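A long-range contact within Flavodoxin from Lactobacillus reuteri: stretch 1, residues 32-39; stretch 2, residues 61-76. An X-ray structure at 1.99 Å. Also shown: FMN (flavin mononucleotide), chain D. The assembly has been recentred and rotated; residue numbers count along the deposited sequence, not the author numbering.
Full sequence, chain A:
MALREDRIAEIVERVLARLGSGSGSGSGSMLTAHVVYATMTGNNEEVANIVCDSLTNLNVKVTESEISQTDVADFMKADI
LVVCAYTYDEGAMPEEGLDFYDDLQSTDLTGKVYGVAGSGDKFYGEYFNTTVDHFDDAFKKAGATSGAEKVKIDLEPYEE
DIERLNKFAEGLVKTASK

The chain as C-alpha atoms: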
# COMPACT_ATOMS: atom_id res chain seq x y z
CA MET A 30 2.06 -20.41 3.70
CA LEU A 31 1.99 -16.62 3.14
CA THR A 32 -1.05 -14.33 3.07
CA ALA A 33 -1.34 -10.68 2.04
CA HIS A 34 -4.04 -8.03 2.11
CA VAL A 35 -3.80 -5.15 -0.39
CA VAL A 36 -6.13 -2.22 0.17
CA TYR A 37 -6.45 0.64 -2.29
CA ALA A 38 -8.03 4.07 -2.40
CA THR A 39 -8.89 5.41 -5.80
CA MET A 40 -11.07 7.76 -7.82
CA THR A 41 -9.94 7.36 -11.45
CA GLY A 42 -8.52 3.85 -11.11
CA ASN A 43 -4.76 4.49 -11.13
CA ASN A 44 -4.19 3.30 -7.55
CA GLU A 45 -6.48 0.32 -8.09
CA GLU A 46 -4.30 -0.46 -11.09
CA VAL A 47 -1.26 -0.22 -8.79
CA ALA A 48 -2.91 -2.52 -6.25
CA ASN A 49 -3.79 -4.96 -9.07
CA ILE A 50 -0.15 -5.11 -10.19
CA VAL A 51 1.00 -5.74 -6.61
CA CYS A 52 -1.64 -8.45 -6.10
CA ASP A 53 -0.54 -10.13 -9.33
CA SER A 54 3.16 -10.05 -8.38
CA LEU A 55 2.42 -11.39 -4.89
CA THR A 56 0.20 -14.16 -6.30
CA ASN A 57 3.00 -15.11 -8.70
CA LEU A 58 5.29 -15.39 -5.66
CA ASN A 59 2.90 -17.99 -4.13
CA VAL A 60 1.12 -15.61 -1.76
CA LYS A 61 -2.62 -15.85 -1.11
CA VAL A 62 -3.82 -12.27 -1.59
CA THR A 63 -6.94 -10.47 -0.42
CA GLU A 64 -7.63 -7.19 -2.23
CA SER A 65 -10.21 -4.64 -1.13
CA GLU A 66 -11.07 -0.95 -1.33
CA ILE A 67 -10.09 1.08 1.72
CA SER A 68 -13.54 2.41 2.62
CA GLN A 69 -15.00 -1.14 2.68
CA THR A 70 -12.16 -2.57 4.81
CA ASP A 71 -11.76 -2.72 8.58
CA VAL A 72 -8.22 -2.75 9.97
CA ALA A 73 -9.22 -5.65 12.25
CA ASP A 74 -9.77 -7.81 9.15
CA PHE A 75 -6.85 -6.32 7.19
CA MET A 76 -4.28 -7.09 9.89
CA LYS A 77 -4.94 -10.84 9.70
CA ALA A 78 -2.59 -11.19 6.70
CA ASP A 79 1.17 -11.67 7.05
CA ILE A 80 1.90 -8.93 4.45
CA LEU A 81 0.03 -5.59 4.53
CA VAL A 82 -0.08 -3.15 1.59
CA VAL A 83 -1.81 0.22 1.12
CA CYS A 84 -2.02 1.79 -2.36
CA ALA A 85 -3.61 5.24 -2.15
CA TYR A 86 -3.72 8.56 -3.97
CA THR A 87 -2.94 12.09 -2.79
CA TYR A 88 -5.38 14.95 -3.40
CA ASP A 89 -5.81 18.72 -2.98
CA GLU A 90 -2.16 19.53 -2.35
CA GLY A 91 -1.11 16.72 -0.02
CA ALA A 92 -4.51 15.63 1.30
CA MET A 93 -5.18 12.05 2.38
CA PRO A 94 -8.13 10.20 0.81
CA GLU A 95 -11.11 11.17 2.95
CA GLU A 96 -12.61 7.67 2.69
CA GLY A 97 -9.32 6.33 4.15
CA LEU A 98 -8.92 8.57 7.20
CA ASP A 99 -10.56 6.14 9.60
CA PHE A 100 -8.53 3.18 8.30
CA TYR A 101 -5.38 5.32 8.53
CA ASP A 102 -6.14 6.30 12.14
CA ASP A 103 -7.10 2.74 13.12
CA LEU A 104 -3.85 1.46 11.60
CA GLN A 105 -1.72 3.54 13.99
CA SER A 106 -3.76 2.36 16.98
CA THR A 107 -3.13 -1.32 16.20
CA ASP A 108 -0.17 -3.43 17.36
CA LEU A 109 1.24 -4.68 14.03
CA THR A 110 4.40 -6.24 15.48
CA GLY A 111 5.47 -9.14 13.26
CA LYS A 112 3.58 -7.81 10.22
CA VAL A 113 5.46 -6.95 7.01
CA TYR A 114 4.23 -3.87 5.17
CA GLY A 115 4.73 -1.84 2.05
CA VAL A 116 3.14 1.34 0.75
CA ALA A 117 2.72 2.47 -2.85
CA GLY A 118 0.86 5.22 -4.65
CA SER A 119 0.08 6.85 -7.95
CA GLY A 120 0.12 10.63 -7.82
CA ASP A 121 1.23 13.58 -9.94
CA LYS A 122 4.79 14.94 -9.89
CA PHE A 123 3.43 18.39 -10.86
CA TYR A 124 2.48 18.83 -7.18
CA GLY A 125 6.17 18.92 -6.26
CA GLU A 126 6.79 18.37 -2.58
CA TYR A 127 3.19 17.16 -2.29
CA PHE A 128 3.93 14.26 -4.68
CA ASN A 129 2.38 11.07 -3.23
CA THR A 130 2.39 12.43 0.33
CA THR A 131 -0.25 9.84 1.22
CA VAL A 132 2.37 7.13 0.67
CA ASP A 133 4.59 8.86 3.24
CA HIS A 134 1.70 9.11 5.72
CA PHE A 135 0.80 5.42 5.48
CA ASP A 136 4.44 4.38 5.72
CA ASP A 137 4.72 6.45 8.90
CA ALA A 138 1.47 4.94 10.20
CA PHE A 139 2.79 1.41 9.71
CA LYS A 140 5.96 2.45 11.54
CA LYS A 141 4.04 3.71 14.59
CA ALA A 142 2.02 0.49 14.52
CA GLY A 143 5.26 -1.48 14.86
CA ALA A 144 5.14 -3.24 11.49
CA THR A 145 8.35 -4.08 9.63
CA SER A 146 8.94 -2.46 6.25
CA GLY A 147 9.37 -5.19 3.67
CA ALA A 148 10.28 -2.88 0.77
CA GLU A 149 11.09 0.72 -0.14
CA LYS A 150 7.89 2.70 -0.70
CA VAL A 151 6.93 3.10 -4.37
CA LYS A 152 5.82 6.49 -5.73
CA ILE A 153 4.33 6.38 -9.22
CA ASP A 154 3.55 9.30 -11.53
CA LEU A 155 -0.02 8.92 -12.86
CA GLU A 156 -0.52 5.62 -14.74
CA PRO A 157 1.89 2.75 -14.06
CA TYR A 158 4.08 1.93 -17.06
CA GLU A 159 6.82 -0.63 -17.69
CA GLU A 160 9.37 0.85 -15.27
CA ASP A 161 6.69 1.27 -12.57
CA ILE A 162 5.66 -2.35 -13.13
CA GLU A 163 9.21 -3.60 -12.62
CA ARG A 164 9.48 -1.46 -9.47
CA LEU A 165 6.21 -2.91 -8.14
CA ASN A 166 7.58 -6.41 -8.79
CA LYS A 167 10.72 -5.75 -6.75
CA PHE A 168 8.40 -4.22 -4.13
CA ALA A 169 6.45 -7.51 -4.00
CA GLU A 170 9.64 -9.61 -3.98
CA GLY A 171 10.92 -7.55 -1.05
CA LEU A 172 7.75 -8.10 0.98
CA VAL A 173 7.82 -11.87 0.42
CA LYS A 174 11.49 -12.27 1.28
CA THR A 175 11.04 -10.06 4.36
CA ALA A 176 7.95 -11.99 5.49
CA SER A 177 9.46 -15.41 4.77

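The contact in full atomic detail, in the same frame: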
# COMPACT_ATOMS: atom_id res chain seq x y z
N THR A 32 0.13 -15.10 3.43
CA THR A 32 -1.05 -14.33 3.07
C THR A 32 -0.70 -12.85 2.98
O THR A 32 0.25 -12.38 3.62
CB THR A 32 -2.19 -14.53 4.08
OG1 THR A 32 -1.74 -14.07 5.36
CG2 THR A 32 -2.57 -16.00 4.18
N ALA A 33 -1.49 -12.12 2.20
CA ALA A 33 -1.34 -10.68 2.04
C ALA A 33 -2.71 -10.06 1.86
O ALA A 33 -3.62 -10.67 1.29
CB ALA A 33 -0.44 -10.32 0.85
N HIS A 34 -2.85 -8.85 2.36
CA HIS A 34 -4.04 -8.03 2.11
C HIS A 34 -3.58 -6.72 1.50
O HIS A 34 -2.76 -6.00 2.10
CB HIS A 34 -4.82 -7.81 3.41
CG HIS A 34 -6.26 -7.45 3.18
ND1 HIS A 34 -7.28 -7.91 3.98
CD2 HIS A 34 -6.84 -6.66 2.25
CE1 HIS A 34 -8.43 -7.42 3.55
NE2 HIS A 34 -8.19 -6.66 2.50
N VAL A 35 -4.08 -6.41 0.30
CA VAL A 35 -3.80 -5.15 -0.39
C VAL A 35 -5.07 -4.31 -0.37
O VAL A 35 -6.09 -4.73 -0.92
CB VAL A 35 -3.31 -5.37 -1.83
CG1 VAL A 35 -3.13 -4.04 -2.54
CG2 VAL A 35 -2.02 -6.17 -1.85
N VAL A 36 -5.01 -3.15 0.26
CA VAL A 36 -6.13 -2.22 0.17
C VAL A 36 -5.73 -1.05 -0.72
O VAL A 36 -4.56 -0.65 -0.76
CB VAL A 36 -6.61 -1.72 1.55
CG1 VAL A 36 -7.11 -2.91 2.41
CG2 VAL A 36 -5.52 -0.96 2.26
N TYR A 37 -6.71 -0.51 -1.43
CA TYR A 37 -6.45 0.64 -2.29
C TYR A 37 -7.49 1.71 -2.04
O TYR A 37 -8.62 1.43 -1.62
CB TYR A 37 -6.43 0.26 -3.79
CG TYR A 37 -7.74 -0.32 -4.30
CD1 TYR A 37 -8.75 0.51 -4.80
CD2 TYR A 37 -7.96 -1.69 -4.28
CE1 TYR A 37 -9.95 -0.03 -5.25
CE2 TYR A 37 -9.14 -2.23 -4.74
CZ TYR A 37 -10.13 -1.40 -5.21
OH TYR A 37 -11.30 -1.96 -5.66
N ALA A 38 -7.10 2.95 -2.29
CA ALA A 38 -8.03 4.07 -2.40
C ALA A 38 -7.89 4.66 -3.79
O ALA A 38 -6.77 4.82 -4.28
CB ALA A 38 -7.78 5.13 -1.33
N THR A 39 -9.01 4.96 -4.43
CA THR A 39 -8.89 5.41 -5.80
C THR A 39 -10.14 6.18 -6.21
O THR A 39 -11.22 6.00 -5.66
CB THR A 39 -8.65 4.22 -6.74
OG1 THR A 39 -8.36 4.70 -8.06
CG2 THR A 39 -9.86 3.28 -6.78
N LYS A 61 -1.17 -15.96 -0.99
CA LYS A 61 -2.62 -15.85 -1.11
C LYS A 61 -3.01 -14.43 -0.73
O LYS A 61 -2.74 -14.00 0.40
CB LYS A 61 -3.35 -16.89 -0.27
CG LYS A 61 -2.86 -18.31 -0.49
CD LYS A 61 -2.60 -19.04 0.82
CE LYS A 61 -1.53 -20.11 0.60
NZ LYS A 61 -0.19 -19.49 0.79
N VAL A 62 -3.63 -13.71 -1.67
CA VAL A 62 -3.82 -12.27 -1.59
C VAL A 62 -5.31 -11.96 -1.46
O VAL A 62 -6.12 -12.45 -2.25
CB VAL A 62 -3.25 -11.55 -2.82
CG1 VAL A 62 -3.58 -10.04 -2.76
CG2 VAL A 62 -1.75 -11.76 -2.93
N THR A 63 -5.64 -11.13 -0.48
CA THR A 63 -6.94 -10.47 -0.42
C THR A 63 -6.76 -9.03 -0.88
O THR A 63 -5.79 -8.36 -0.48
CB THR A 63 -7.50 -10.51 1.00
OG1 THR A 63 -7.43 -11.85 1.50
CG2 THR A 63 -8.94 -10.02 1.03
N GLU A 64 -7.67 -8.55 -1.72
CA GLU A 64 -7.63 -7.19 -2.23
C GLU A 64 -8.97 -6.54 -1.95
O GLU A 64 -10.01 -7.13 -2.24
CB GLU A 64 -7.32 -7.16 -3.73
CG GLU A 64 -7.15 -5.75 -4.29
CD GLU A 64 -6.80 -5.71 -5.79
OE1 GLU A 64 -6.78 -6.76 -6.45
OE2 GLU A 64 -6.54 -4.60 -6.30
N SER A 65 -8.95 -5.33 -1.39
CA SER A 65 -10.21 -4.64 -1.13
C SER A 65 -10.00 -3.13 -1.21
O SER A 65 -8.87 -2.64 -1.17
CB SER A 65 -10.78 -5.02 0.24
OG SER A 65 -9.83 -4.81 1.26
N GLU A 66 -11.10 -2.40 -1.36
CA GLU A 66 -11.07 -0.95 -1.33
C GLU A 66 -11.07 -0.46 0.12
O GLU A 66 -11.67 -1.08 1.01
CB GLU A 66 -12.27 -0.36 -2.08
CG GLU A 66 -12.18 1.16 -2.35
CD GLU A 66 -12.91 1.96 -1.30
OE1 GLU A 66 -12.41 3.04 -0.93
OE2 GLU A 66 -13.97 1.51 -0.81
N ILE A 67 -10.40 0.67 0.35
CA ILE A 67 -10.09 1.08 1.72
C ILE A 67 -11.36 1.39 2.51
O ILE A 67 -11.46 1.07 3.70
CB ILE A 67 -9.10 2.25 1.72
CG1 ILE A 67 -8.51 2.46 3.11
CG2 ILE A 67 -9.74 3.54 1.19
CD1 ILE A 67 -7.15 3.18 3.07
N SER A 68 -12.36 2.00 1.87
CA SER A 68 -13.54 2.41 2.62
C SER A 68 -14.43 1.22 2.99
O SER A 68 -15.28 1.37 3.88
CB SER A 68 -14.36 3.42 1.83
OG SER A 68 -15.24 2.77 0.93
N GLN A 69 -14.27 0.07 2.34
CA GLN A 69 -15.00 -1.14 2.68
C GLN A 69 -14.20 -2.11 3.54
O GLN A 69 -14.57 -3.28 3.66
CB GLN A 69 -15.44 -1.88 1.41
CG GLN A 69 -16.18 -1.04 0.40
CD GLN A 69 -17.67 -1.04 0.63
OE1 GLN A 69 -18.14 -0.91 1.77
NE2 GLN A 69 -18.44 -1.16 -0.45
N THR A 70 -13.08 -1.67 4.13
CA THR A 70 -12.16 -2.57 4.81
C THR A 70 -11.96 -2.09 6.24
O THR A 70 -11.71 -0.90 6.46
CB THR A 70 -10.81 -2.65 4.09
OG1 THR A 70 -11.04 -2.91 2.69
CG2 THR A 70 -9.95 -3.76 4.67
N ASP A 71 -12.09 -3.00 7.20
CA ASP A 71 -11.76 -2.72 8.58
C ASP A 71 -10.35 -3.20 8.88
O ASP A 71 -9.95 -4.29 8.45
CB ASP A 71 -12.77 -3.38 9.53
CG ASP A 71 -14.20 -2.89 9.28
OD1 ASP A 71 -14.41 -1.65 9.33
OD2 ASP A 71 -15.10 -3.74 9.04
N VAL A 72 -9.59 -2.38 9.61
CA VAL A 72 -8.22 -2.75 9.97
C VAL A 72 -8.20 -4.09 10.69
O VAL A 72 -7.28 -4.90 10.49
CB VAL A 72 -7.57 -1.64 10.81
CG1 VAL A 72 -6.27 -2.14 11.45
CG2 VAL A 72 -7.31 -0.39 9.94
N ALA A 73 -9.20 -4.38 11.52
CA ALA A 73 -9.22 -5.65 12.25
C ALA A 73 -9.20 -6.84 11.29
O ALA A 73 -8.59 -7.87 11.60
CB ALA A 73 -10.45 -5.73 13.16
N ASP A 74 -9.84 -6.73 10.13
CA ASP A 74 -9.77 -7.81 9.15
C ASP A 74 -8.48 -7.77 8.35
O ASP A 74 -7.85 -8.81 8.12
CB ASP A 74 -10.98 -7.75 8.21
CG ASP A 74 -12.30 -7.92 8.96
OD1 ASP A 74 -12.38 -8.83 9.81
OD2 ASP A 74 -13.24 -7.13 8.74
N PHE A 75 -8.08 -6.56 7.94
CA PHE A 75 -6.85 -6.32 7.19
C PHE A 75 -5.64 -6.95 7.87
O PHE A 75 -4.84 -7.65 7.24
CB PHE A 75 -6.67 -4.81 7.05
CG PHE A 75 -5.43 -4.37 6.31
CD1 PHE A 75 -5.32 -4.55 4.94
CD2 PHE A 75 -4.42 -3.67 6.98
CE1 PHE A 75 -4.20 -4.12 4.25
CE2 PHE A 75 -3.29 -3.23 6.29
CZ PHE A 75 -3.18 -3.45 4.93
N MET A 76 -5.49 -6.71 9.18
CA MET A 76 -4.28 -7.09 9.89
C MET A 76 -4.09 -8.59 10.01
O MET A 76 -3.05 -9.02 10.52
CB MET A 76 -4.28 -6.47 11.29
CG MET A 76 -5.40 -7.00 12.19
SD MET A 76 -5.14 -6.50 13.90
CE MET A 76 -3.67 -7.44 14.31
N1 FMN D . -1.13 14.02 -6.66
C2 FMN D . -0.10 14.14 -5.74
O2 FMN D . 0.83 13.35 -5.76
N3 FMN D . -0.11 15.17 -4.82
C4 FMN D . -1.15 16.08 -4.80
O4 FMN D . -1.14 16.97 -3.96
C4A FMN D . -2.19 15.96 -5.72
N5 FMN D . -3.25 16.86 -5.72
C5A FMN D . -4.27 16.70 -6.65
C6 FMN D . -5.34 17.59 -6.68
C7 FMN D . -6.37 17.43 -7.63
C7M FMN D . -7.53 18.39 -7.67
C8 FMN D . -6.31 16.39 -8.55
C8M FMN D . -7.41 16.23 -9.56
C9 FMN D . -5.24 15.50 -8.53
C9A FMN D . -4.23 15.66 -7.57
N10 FMN D . -3.19 14.76 -7.56
C10 FMN D . -2.17 14.92 -6.65
C1' FMN D . -3.13 13.68 -8.60
C2' FMN D . -3.71 12.32 -8.25
O2' FMN D . -3.09 11.85 -7.09
C3' FMN D . -3.30 11.43 -9.41
O3' FMN D . -3.98 11.79 -10.60
C4' FMN D . -3.54 9.96 -9.14
O4' FMN D . -3.04 9.22 -10.22
C5' FMN D . -5.03 9.67 -9.03
O5' FMN D . -5.14 8.34 -8.59
P FMN D . -6.53 7.53 -8.76
O1P FMN D . -6.79 7.37 -10.24
O2P FMN D . -6.32 6.17 -8.12
O3P FMN D . -7.66 8.30 -8.14
O HOH W 1 -5.31 -12.99 2.15
O HOH W 2 -7.26 -9.81 5.58
O HOH W 3 -11.19 4.66 -2.69

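The two stretches pair as parallel neighbours in a sheet: the N-to-C directions of the strands that include residues 32-37 and 61-66 differ by 18°, and the register runs unbroken from Thr-32 beside Lys-61 (CA to CA 4.7 Å) to Tyr-37 beside Glu-66 (CA to CA 5.0 Å). Together they bury 901 Å².

Six backbone hydrogen bonds carry the pairing. Ala-33 N donates to Lys-61 O (2.9 Å, 148° at the hydrogen), and Ala-33 O accepts from Thr-63 N (2.7 Å, 170°). Val-35 repeats the pattern, its N reaching Thr-63 O at 2.7 Å and its O receiving Ser-65 N at 3.0 Å. Tyr-37 N then donates to Ser-65 O (3.0 Å), and Tyr-37 O accepts from Ile-67 N (2.8 Å, 139°), so the ladder continues one residue beyond the second strand. The N and O of Ala-33, Val-35 and Tyr-37 are thus all satisfied by the second stretch, through Lys-61 O, Thr-63 N and O, Ser-65 N and O, and Ile-67 N, while CA-H...O contacts, such as His-34 CA to Thr-63 O at 3.1 Å, lie between the rungs. Ala-33 O also accepts from water 1 (3.0 Å), which also hydrogen bonds Thr-63 OG1 (2.5 Å).

His-34, buried, is the main polar side chain of the contact. Its NE2 hydrogen bonds Ser-65 OG at 2.8 Å near the ring plane; which atom donates is not settled. Its ND1 bonds water 2 at 2.5 Å, and that water donates to Asp-74 O (2.8 Å), so both ring nitrogens have partners. Thr-63 CG2 sits over one face, 3.8 Å from the ring centroid and 17° off the normal; Phe-75 CD1 covers the opposite face, 3.5 Å from His-34 CG, with the two ring planes at 58°. An imidazole suits this site, offering polar atoms at its rim and flat faces to carbon. Beside it, Thr-70 OG1 donates to Glu-66 O at 2.6 Å, tying the turn back to the strand end.

Val-36 shares this side of the sheet and packs its CG1 3.5 Å from Phe-75 CD1, a buried apolar contact suited to a branched aliphatic side chain. The other side carries Ala-33, Val-35 and Val-62, with Val-35 CG2 4.3 Å from Val-62 CG1, and also Tyr-37, whose p rotamer brings its ring over Glu-66: Glu-66 CA lies 4.0 Å from the ring centroid, 11° off the normal. The Glu-66 carboxylate accepts from its own stretch, OE1 from Ser-68 N (3.0 Å) and OE2 from Ser-68 OG (2.5 Å, very short), and OE1 also accepts from water 3 (2.7 Å), which in turn accepts from Thr-39 N (2.8 Å). At the end of the first stretch, Thr-39 OG1 donates to FMN O2P at 2.5 Å.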